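Local atomic coordinates of DNA polymerase III, beta subunit (Eubacterium rectale, PDB entry 3T0P), a protein that probably tethers DNA polymerases and other proteins to DNA for processive synthesis, acting as a ring-shaped head-to-tail homodimer that encircles the duplex. Residues Ser131-Thr134 against Leu135-Ile139; Val194-Gly197 against Lys198-Gln201; Lys323-Ile326 against Asp327-Val331. One frame throughout, in Å; residues are numbered along the deposited sequence. Where two conformers were deposited one is given.

Interaction 1: residues Ser131-Thr134 against Leu135-Ile139; sequences SQFT and LKEVI
F133 and E137, one helical turn apart, meet over a ring face: the CG methylene of E137 stands above the F133 ring in a CH-pi contact, 3.7 Å from the centroid and displaced toward the CZ rim. The two side chains run at a slant to each other, yet the carboxylate plane is tilted from the ring by just 20°. F133 reaches along the helix because its CG is anti to the backbone N (chi1 178°). E137 bends at chi2 (-74°), and its carboxylate forms a salt bridge with NE of R140. Glutamate suits this place, since its aliphatic part packs on the aromatic face while its charged end serves a neighbour farther along.

At the start of the helix S131 holds the N-cap position, and its OG is hydrogen-bonded to OG1 of T134 at 2.9 Å, tying two small hydroxyl side chains across the first turn. The backbone bonds then follow regularly, from L135 N to S131 O at 3.1 Å through V138 N to T134 O at 2.9 Å. K136 leaves the turn extended and gives its NZ to the carbonyl of I207, whereas L135 leans on V215. The arrangement is that of a helix N-terminus, here where strand 127-131 passes into helix 132-140, one of the two helices of the central domain in the sliding-clamp fold.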
loop_
_atom_site.group_PDB
_atom_site.type_symbol
_atom_site.label_atom_id
_atom_site.label_comp_id
_atom_site.label_asym_id
_atom_site.label_seq_id
_atom_site.Cartn_x
_atom_site.Cartn_y
_atom_site.Cartn_z
ATOM N N SER B 131 23.144 -18.704 -2.584
ATOM C CA SER B 131 21.988 -18.555 -3.477
ATOM C C SER B 131 21.350 -17.216 -3.169
ATOM O O SER B 131 21.562 -16.668 -2.080
ATOM C CB SER B 131 20.983 -19.703 -3.330
ATOM O OG SER B 131 20.303 -19.741 -2.084
ATOM N N GLN B 132 20.650 -16.648 -4.145
ATOM C CA GLN B 132 19.897 -15.423 -3.975
ATOM C C GLN B 132 18.939 -15.604 -2.782
ATOM O O GLN B 132 18.818 -14.704 -1.950
ATOM C CB GLN B 132 19.098 -15.117 -5.251
ATOM C CG GLN B 132 19.880 -14.415 -6.342
ATOM C CD GLN B 132 19.040 -14.149 -7.565
ATOM O OE1 GLN B 132 17.804 -14.237 -7.555
ATOM N NE2 GLN B 132 19.705 -13.890 -8.668
ATOM N N PHE B 133 18.308 -16.796 -2.686
ATOM C CA PHE B 133 17.377 -17.163 -1.623
ATOM C C PHE B 133 18.040 -17.066 -0.244
ATOM O O PHE B 133 17.503 -16.415 0.644
ATOM C CB PHE B 133 16.855 -18.593 -1.839
ATOM C CG PHE B 133 15.925 -19.045 -0.740
ATOM C CD1 PHE B 133 14.597 -18.622 -0.711
ATOM C CD2 PHE B 133 16.378 -19.873 0.279
ATOM C CE1 PHE B 133 13.745 -19.012 0.326
ATOM C CE2 PHE B 133 15.519 -20.274 1.308
ATOM C CZ PHE B 133 14.204 -19.858 1.314
ATOM N N THR B 134 19.197 -17.721 -0.076
ATOM C CA THR B 134 19.926 -17.746 1.190
ATOM C C THR B 134 20.286 -16.319 1.627
ATOM O O THR B 134 20.081 -15.982 2.790
ATOM C CB THR B 134 21.142 -18.637 1.051
ATOM O OG1 THR B 134 20.697 -19.961 0.761
ATOM C CG2 THR B 134 22.013 -18.646 2.284
ATOM N N LEU B 135 20.773 -15.479 0.694
ATOM C CA LEU B 135 21.181 -14.128 1.047
ATOM C C LEU B 135 19.975 -13.282 1.416
ATOM O O LEU B 135 20.028 -12.534 2.389
ATOM C CB LEU B 135 21.990 -13.465 -0.099
ATOM C CG LEU B 135 22.422 -12.004 0.135
ATOM C CD1 LEU B 135 23.304 -11.859 1.423
ATOM C CD2 LEU B 135 23.120 -11.439 -1.091
ATOM N N LYS B 136 18.907 -13.375 0.641
ATOM C CA LYS B 136 17.701 -12.601 0.902
ATOM C C LYS B 136 17.091 -13.043 2.223
ATOM O O LYS B 136 16.733 -12.190 3.034
ATOM C CB LYS B 136 16.698 -12.729 -0.251
ATOM C CG LYS B 136 15.559 -11.720 -0.187
ATOM C CD LYS B 136 14.730 -11.714 -1.486
ATOM C CE LYS B 136 13.636 -10.668 -1.459
ATOM N NZ LYS B 136 13.123 -10.374 -2.828
ATOM N N GLU B 137 17.058 -14.345 2.471
ATOM C CA GLU B 137 16.486 -14.891 3.704
ATOM C C GLU B 137 17.300 -14.545 4.931
ATOM O O GLU B 137 16.704 -14.228 5.951
ATOM C CB GLU B 137 16.319 -16.411 3.622
ATOM C CG GLU B 137 15.042 -16.841 2.913
ATOM C CD GLU B 137 13.752 -16.659 3.700
ATOM O OE1 GLU B 137 13.474 -17.496 4.594
ATOM O OE2 GLU B 137 13.011 -15.692 3.406
ATOM N N VAL B 138 18.636 -14.610 4.865
ATOM C CA VAL B 138 19.444 -14.301 6.037
ATOM C C VAL B 138 19.315 -12.801 6.398
ATOM O O VAL B 138 19.346 -12.480 7.581
ATOM C CB VAL B 138 20.917 -14.789 5.948
ATOM C CG1 VAL B 138 21.808 -13.877 5.100
ATOM C CG2 VAL B 138 21.498 -14.959 7.330
ATOM N N ILE B 139 19.110 -11.907 5.411
ATOM C CA ILE B 139 18.924 -10.481 5.693
ATOM C C ILE B 139 17.538 -10.318 6.361
ATOM O O ILE B 139 17.412 -9.614 7.363
ATOM C CB ILE B 139 19.052 -9.609 4.401
ATOM C CG1 ILE B 139 20.487 -9.626 3.820
ATOM C CG2 ILE B 139 18.560 -8.171 4.635
ATOM C CD1 ILE B 139 20.564 -9.089 2.275
#

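Interaction 2: residues Val194-Gly197 against Lys198-Gln201; sequences VVPG and KTLQ. With ACT (acetate ion), chain T.
The puckered pyrrolidine ring of P196 lies over the hydroxyl of T199, whose OG1 is 3.9 Å from P196 CB and only slightly farther from CG and CD. The flat group is the carboxylate of an acetate ion, probably from the crystallisation liquor. K198 bends over one face of it, with CD 3.7 Å from the acetate C, and then hooks round so that NZ donates a hydrogen bond of 2.7 Å to OXT from somewhat above the carboxylate plane. The turns at chi3 (65°) and chi4 (62°) produce this curl. The ammonium also forms a salt bridge with D49, so it is held between two anions.

P196 occupies the N-cap position. Lacking an N-H, it suits the end of a strand, where no further N-H is needed for sheet pairing, while its carbonyl receives a weak bond from T199 N. G197, which has no side chain to accommodate in this buried bend, begins the regular pattern: Q201 N binds G197 O at 2.9 Å with an N-H...O angle of 158°. On the strand side of the bend V195 turns CG1 to the helix, 3.8 Å from T199 CG2 and 3.9 Å from L200 CD2, crossing both side chains at about a right angle. Branched apolar groups fit well in this closed angle between strand and helix. T199 keeps its hydroxyl satisfied by S235 OG.

Strand 187-196 pairs with strand 157-163, where F160 touches both V195 and L200; on another flank L52 of strand 52-58 meets K198 and T199, and helix 132-140 packs on L200 through I139.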
loop_
_atom_site.group_PDB
_atom_site.type_symbol
_atom_site.label_atom_id
_atom_site.label_comp_id
_atom_site.label_asym_id
_atom_site.label_seq_id
_atom_site.Cartn_x
_atom_site.Cartn_y
_atom_site.Cartn_z
ATOM N N VAL B 194 31.639 -5.616 8.854
ATOM C CA VAL B 194 30.360 -5.038 9.229
ATOM C C VAL B 194 29.829 -4.272 8.002
ATOM O O VAL B 194 30.424 -3.279 7.559
ATOM C CB VAL B 194 30.429 -4.167 10.512
ATOM C CG1 VAL B 194 29.038 -3.688 10.929
ATOM C CG2 VAL B 194 31.090 -4.926 11.658
ATOM N N VAL B 195 28.733 -4.790 7.445
ATOM C CA VAL B 195 28.061 -4.273 6.265
ATOM C C VAL B 195 26.981 -3.269 6.707
ATOM O O VAL B 195 26.148 -3.640 7.532
ATOM C CB VAL B 195 27.443 -5.414 5.388
ATOM C CG1 VAL B 195 26.886 -4.857 4.077
ATOM C CG2 VAL B 195 28.466 -6.533 5.121
ATOM N N PRO B 196 26.939 -2.039 6.130
ATOM C CA PRO B 196 25.879 -1.083 6.499
ATOM C C PRO B 196 24.474 -1.664 6.312
ATOM O O PRO B 196 24.257 -2.450 5.389
ATOM C CB PRO B 196 26.108 0.088 5.530
ATOM C CG PRO B 196 27.557 -0.004 5.175
ATOM C CD PRO B 196 27.856 -1.460 5.122
ATOM N N GLY B 197 23.556 -1.303 7.212
ATOM C CA GLY B 197 22.174 -1.762 7.189
ATOM C C GLY B 197 21.465 -1.378 5.915
ATOM O O GLY B 197 20.797 -2.218 5.302
ATOM N N LYS B 198 21.660 -0.115 5.475
ATOM C CA LYS B 198 21.065 0.390 4.235
ATOM C C LYS B 198 21.472 -0.472 3.011
ATOM O O LYS B 198 20.649 -0.694 2.146
ATOM C CB LYS B 198 21.449 1.851 4.008
ATOM C CG LYS B 198 20.649 2.531 2.884
ATOM C CD LYS B 198 20.988 4.038 2.743
ATOM C CE LYS B 198 22.423 4.358 2.316
ATOM N NZ LYS B 198 22.773 3.812 0.971
ATOM N N THR B 199 22.724 -0.961 2.950
ATOM C CA THR B 199 23.197 -1.798 1.837
ATOM C C THR B 199 22.379 -3.074 1.727
ATOM O O THR B 199 21.948 -3.432 0.644
ATOM C CB THR B 199 24.668 -2.123 2.025
ATOM O OG1 THR B 199 25.391 -0.909 1.851
ATOM C CG2 THR B 199 25.157 -3.213 1.061
ATOM N N LEU B 200 22.185 -3.741 2.856
ATOM C CA LEU B 200 21.418 -4.971 2.989
ATOM C C LEU B 200 19.952 -4.737 2.729
ATOM O O LEU B 200 19.353 -5.557 2.043
ATOM C CB LEU B 200 21.651 -5.605 4.362
ATOM C CG LEU B 200 23.126 -5.953 4.629
ATOM C CD1 LEU B 200 23.291 -6.469 6.018
ATOM C CD2 LEU B 200 23.672 -6.960 3.611
ATOM N N GLN B 201 19.389 -3.607 3.188
ATOM C CA GLN B 201 17.978 -3.281 2.916
ATOM C C GLN B 201 17.753 -3.040 1.420
ATOM O O GLN B 201 16.802 -3.576 0.858
ATOM C CB GLN B 201 17.536 -2.041 3.698
ATOM C CG GLN B 201 17.290 -2.283 5.170
ATOM C CD GLN B 201 17.198 -0.995 5.966
ATOM O OE1 GLN B 201 17.696 0.075 5.567
ATOM N NE2 GLN B 201 16.606 -1.078 7.152
HETATM C C ACT T . 20.010 4.836 -0.737
HETATM O O ACT T . 18.853 4.826 -1.130
HETATM O OXT ACT T . 20.609 3.772 -0.626
HETATM C CH3 ACT T . 20.629 6.163 -0.354
#

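Interaction 3: residues Lys323-Ile326 against Asp327-Val331; sequences KFFI and DALRV
Helix 322-329 of the C-terminal domain carries an intrahelical salt bridge of the i to i+4 kind, in which NZ of K323 meets OD2 of D327 at 2.9 Å. The lysine uses the syn lone pair of that oxygen, the side facing OD1. It reaches there with CG anti to the backbone N (chi1 -179°), and a final bend at chi4 (-65°) brings NZ obliquely across to the carboxylate. D327 OD2 is shared with R176 NH1. A lysine and an arginine thus converge on one carboxylate, which would probably favour its ionised form.

One turn on, I326 and R330 lie side by side and point the same way. In the modelled conformer of R330, one of two, CG2 of I326 sits 3.4 Å above the centre of the guanidinium plane; this pairing may therefore hold only part of the time. F325 and L329 make the apolar counterpart, their CD1 atoms 4.1 Å apart, with L329 at the edge of the ring. Backbone bonds hold the turn throughout, among them D327 N to K323 O at 2.8 Å and R330 N to I326 O at 2.9 Å.

Large hydrophobic residues suit the inner flank. F325 rests on C348 and I350 of strand 348-351 and makes an edge-to-face contact with F320, A328 is small enough to lie against Y359 of strand 357-361, and I326, F325 and L329 pack on helix 261-272.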
loop_
_atom_site.group_PDB
_atom_site.type_symbol
_atom_site.label_atom_id
_atom_site.label_comp_id
_atom_site.label_asym_id
_atom_site.label_seq_id
_atom_site.Cartn_x
_atom_site.Cartn_y
_atom_site.Cartn_z
ATOM N N LYS B 323 7.321 -6.021 20.749
ATOM C CA LYS B 323 7.911 -5.797 19.418
ATOM C C LYS B 323 9.113 -6.741 19.121
ATOM O O LYS B 323 9.185 -7.323 18.035
ATOM C CB LYS B 323 8.362 -4.339 19.287
ATOM C CG LYS B 323 8.976 -3.970 17.936
ATOM C CD LYS B 323 9.755 -2.650 18.006
ATOM C CE LYS B 323 10.170 -2.176 16.634
ATOM N NZ LYS B 323 11.134 -3.100 15.974
ATOM N N PHE B 324 10.009 -6.906 20.099
ATOM C CA PHE B 324 11.212 -7.734 19.990
ATOM C C PHE B 324 10.875 -9.225 19.741
ATOM O O PHE B 324 11.540 -9.891 18.954
ATOM C CB PHE B 324 12.078 -7.570 21.242
ATOM C CG PHE B 324 12.563 -6.150 21.516
ATOM C CD1 PHE B 324 12.576 -5.188 20.507
ATOM C CD2 PHE B 324 13.009 -5.781 22.783
ATOM C CE1 PHE B 324 13.029 -3.884 20.760
ATOM C CE2 PHE B 324 13.454 -4.476 23.035
ATOM C CZ PHE B 324 13.477 -3.544 22.015
ATOM N N PHE B 325 9.823 -9.722 20.374
ATOM C CA PHE B 325 9.402 -11.095 20.188
ATOM C C PHE B 325 8.715 -11.266 18.839
ATOM O O PHE B 325 8.971 -12.256 18.154
ATOM C CB PHE B 325 8.472 -11.508 21.333
ATOM C CG PHE B 325 9.176 -12.366 22.349
ATOM C CD1 PHE B 325 9.279 -13.743 22.172
ATOM C CD2 PHE B 325 9.800 -11.795 23.451
ATOM C CE1 PHE B 325 9.979 -14.529 23.087
ATOM C CE2 PHE B 325 10.511 -12.584 24.358
ATOM C CZ PHE B 325 10.573 -13.943 24.185
ATOM N N ILE B 326 7.835 -10.330 18.473
ATOM C CA ILE B 326 7.108 -10.340 17.209
ATOM C C ILE B 326 8.134 -10.318 16.051
ATOM O O ILE B 326 8.088 -11.195 15.186
ATOM C CB ILE B 326 6.102 -9.174 17.124
ATOM C CG1 ILE B 326 4.891 -9.424 18.028
ATOM C CG2 ILE B 326 5.641 -8.954 15.678
ATOM C CD1 ILE B 326 4.097 -8.177 18.412
ATOM N N ASP B 327 9.104 -9.400 16.093
ATOM C CA ASP B 327 10.140 -9.317 15.036
ATOM C C ASP B 327 10.855 -10.643 14.841
ATOM O O ASP B 327 10.971 -11.081 13.708
ATOM C CB ASP B 327 11.200 -8.253 15.359
ATOM C CG ASP B 327 10.767 -6.817 15.295
ATOM O OD1 ASP B 327 9.611 -6.558 14.857
ATOM O OD2 ASP B 327 11.573 -5.936 15.709
ATOM N N ALA B 328 11.281 -11.313 15.953
ATOM C CA ALA B 328 12.003 -12.575 15.844
ATOM C C ALA B 328 11.088 -13.723 15.444
ATOM O O ALA B 328 11.474 -14.516 14.598
ATOM C CB ALA B 328 12.720 -12.903 17.156
ATOM N N LEU B 329 9.893 -13.832 16.040
ATOM C CA LEU B 329 8.980 -14.933 15.728
ATOM C C LEU B 329 8.499 -14.873 14.276
ATOM O O LEU B 329 8.356 -15.929 13.673
ATOM C CB LEU B 329 7.806 -15.002 16.701
ATOM C CG LEU B 329 8.154 -15.353 18.143
ATOM C CD1 LEU B 329 6.977 -15.063 19.074
ATOM C CD2 LEU B 329 8.643 -16.797 18.277
ATOM N N ARG B 330 8.308 -13.676 13.704
ATOM C CA ARG B 330 7.923 -13.475 12.286
ATOM C C ARG B 330 8.922 -14.082 11.292
ATOM O O ARG B 330 8.574 -14.340 10.138
ATOM C CB ARG B 330 7.810 -11.984 11.958
ATOM C CG ARG B 330 6.456 -11.395 12.302
ATOM C CD ARG B 330 6.382 -9.968 11.828
ATOM N NE ARG B 330 5.139 -9.331 12.245
ATOM C CZ ARG B 330 4.979 -8.020 12.362
ATOM N NH1 ARG B 330 5.989 -7.194 12.100
ATOM N NH2 ARG B 330 3.815 -7.522 12.757
ATOM N N VAL B 331 10.185 -14.281 11.723
ATOM C CA VAL B 331 11.227 -14.774 10.806
ATOM C C VAL B 331 11.677 -16.171 11.171
ATOM O O VAL B 331 12.657 -16.651 10.602
ATOM C CB VAL B 331 12.415 -13.792 10.675
ATOM C CG1 VAL B 331 11.923 -12.442 10.159
ATOM C CG2 VAL B 331 13.176 -13.627 11.988
#

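Overall arrangement
Interactions 1 and 2 belong to the central domain and touch, I139 CD1 standing 3.7 Å from L200 O where helices 132-140 and 197-206 pack together. Interaction 3 lies in the C-terminal domain; its centre is about 18 Å from that of interaction 1 and about 20 Å from that of interaction 2. Interaction 2 is the buried one, a strand-to-helix bend with an apolar inside and a lysine at its rim, whereas the other two are partly buried helix turns. Interaction 3 has its ion pair within the contact, whereas in interaction 1 the glutamate pairs with R140 just beyond it. In clamps of this family such helices line the central channel and the sheets form the outside.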